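Local structure of outer protein YopM (Yersinia pestis, 1JL5) at the calcium ion site. The protein is a leucine-rich-repeat effector and cytotoxin of Yersinia pestis that probably alters host cell physiology to promote bacterial survival in host tissues. Coordinates in Å, arbitrary orientation; residue numbers count along the deposited sequence, not the author numbering. Chains: chain A/B, outer protein YopM.

The calcium ion site. Residues chain A 306, 326-328, 346; chain B 245-246, 266, 286. With CA (calcium ion), chain C.
A near-octahedral set of oxygens from two YopM chains and solvent binds the calcium ion. Chain B supplies the carboxylate OD2 of B:Asp266, 2.0 Å from CA, and the amide oxygen OD1 of B:Asn246. Chain A contributes the amide oxygen OD1 of A:Asn326, 2.2 Å from CA, and waters 1, 2 and 3 are also bound, so the ion bridges the chains. A:Asn326 and B:Asp266 meet tip to tip at the metal, amide and carboxylate planes turned 74° apart; each has CG anti to its backbone N (chi1 -171° and -164°).

The rotation of the A:Asn326 amide is fixed from its nitrogen side. ND2 donates to OE1 of B:Glu286 at 2.5 Å, nearly straight and in the amide plane but above the carboxylate plane, and to the hydroxyl OG of A:Ser306 at 2.6 Å; OD1 is thereby turned to the ion. The same B:Glu286 OE1 holds water 1 at 2.7 Å, while water 3 is held by the backbone carbonyl oxygens of A:Asn327 and A:Phe346. B:Asn246 is oriented likewise, its ND2 bonded to the anti lone pair of B:Asp245 OD2 at 2.8 Å. A:Lys328, bent at chi2 and chi4, brings NZ to the backbone O of B:Asp266 (2.6 Å), above the carbonyl plane, and forms a salt bridge with the carboxylate OD1 of B:Asp266 (2.9 Å); the lysine charge may partly balance the carboxylate that binds calcium.

All these residues lie in loops. A:Asn326 and B:Asp266 follow strands 321-323 and 261-263 of their leucine-rich repeats, so the ion joins post-strand loops of two neighbouring subunits in the tetramer.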
# COMPACT_ATOMS: atom_id res chain seq x y z
N SER A 306 12.43 7.00 9.74
CA SER A 306 13.39 7.02 8.65
C SER A 306 14.55 7.97 8.82
O SER A 306 14.91 8.72 7.92
CB SER A 306 12.66 7.29 7.34
OG SER A 306 11.85 6.17 7.05
N ASN A 326 11.24 2.91 11.18
CA ASN A 326 12.39 2.87 10.31
C ASN A 326 13.57 3.67 10.82
O ASN A 326 14.01 4.63 10.20
CB ASN A 326 12.01 3.34 8.91
CG ASN A 326 13.12 3.10 7.92
OD1 ASN A 326 13.87 2.14 8.05
ND2 ASN A 326 13.22 3.96 6.92
N ASN A 327 14.07 3.26 11.97
CA ASN A 327 15.23 3.90 12.53
C ASN A 327 16.13 2.78 12.94
O ASN A 327 16.01 1.68 12.42
CB ASN A 327 14.85 4.80 13.69
CG ASN A 327 14.49 6.19 13.23
OD1 ASN A 327 15.33 6.91 12.69
ND2 ASN A 327 13.23 6.57 13.40
N LYS A 328 17.05 3.04 13.86
CA LYS A 328 17.96 1.99 14.27
C LYS A 328 17.88 1.83 15.76
O LYS A 328 18.87 1.57 16.44
CB LYS A 328 19.37 2.34 13.82
CG LYS A 328 19.48 2.50 12.31
CD LYS A 328 19.17 1.19 11.61
CE LYS A 328 18.98 1.39 10.11
NZ LYS A 328 20.16 2.03 9.46
N PHE A 346 9.96 -1.18 11.89
CA PHE A 346 11.21 -1.10 11.16
C PHE A 346 12.33 -0.51 12.00
O PHE A 346 12.98 0.47 11.64
CB PHE A 346 11.01 -0.27 9.90
CG PHE A 346 10.06 -0.88 8.95
CD1 PHE A 346 10.40 -2.03 8.24
CD2 PHE A 346 8.80 -0.33 8.75
CE1 PHE A 346 9.51 -2.62 7.35
CE2 PHE A 346 7.90 -0.90 7.86
CZ PHE A 346 8.26 -2.05 7.16
N ASP B 245 22.42 -3.80 4.69
CA ASP B 245 21.36 -2.82 4.79
C ASP B 245 20.91 -2.78 6.23
O ASP B 245 21.19 -3.69 7.01
CB ASP B 245 20.17 -3.24 3.94
CG ASP B 245 19.67 -4.62 4.30
OD1 ASP B 245 20.37 -5.61 3.98
OD2 ASP B 245 18.59 -4.73 4.92
N ASN B 246 20.23 -1.71 6.59
CA ASN B 246 19.68 -1.59 7.92
C ASN B 246 20.64 -1.90 9.04
O ASN B 246 20.35 -2.69 9.93
CB ASN B 246 18.45 -2.48 8.03
CG ASN B 246 17.34 -1.97 7.18
OD1 ASN B 246 16.78 -0.92 7.46
ND2 ASN B 246 17.02 -2.70 6.11
N ASP B 266 19.59 1.81 3.88
CA ASP B 266 19.36 2.28 5.22
C ASP B 266 20.55 2.12 6.13
O ASP B 266 20.61 1.22 6.98
CB ASP B 266 18.15 1.59 5.84
CG ASP B 266 17.66 2.32 7.06
OD1 ASP B 266 18.36 3.26 7.49
OD2 ASP B 266 16.60 1.96 7.59
N GLU B 286 18.13 4.97 1.26
CA GLU B 286 18.03 5.30 2.67
C GLU B 286 19.36 5.46 3.35
O GLU B 286 19.60 4.93 4.42
CB GLU B 286 17.23 4.25 3.41
CG GLU B 286 15.74 4.42 3.22
CD GLU B 286 14.97 3.46 4.09
OE1 GLU B 286 15.14 3.51 5.32
OE2 GLU B 286 14.21 2.65 3.54
CA CA C . 15.29 0.43 7.78
O HOH W 1 14.82 0.84 5.66
O HOH W 2 13.79 -1.22 7.74
O HOH W 3 15.53 0.58 10.09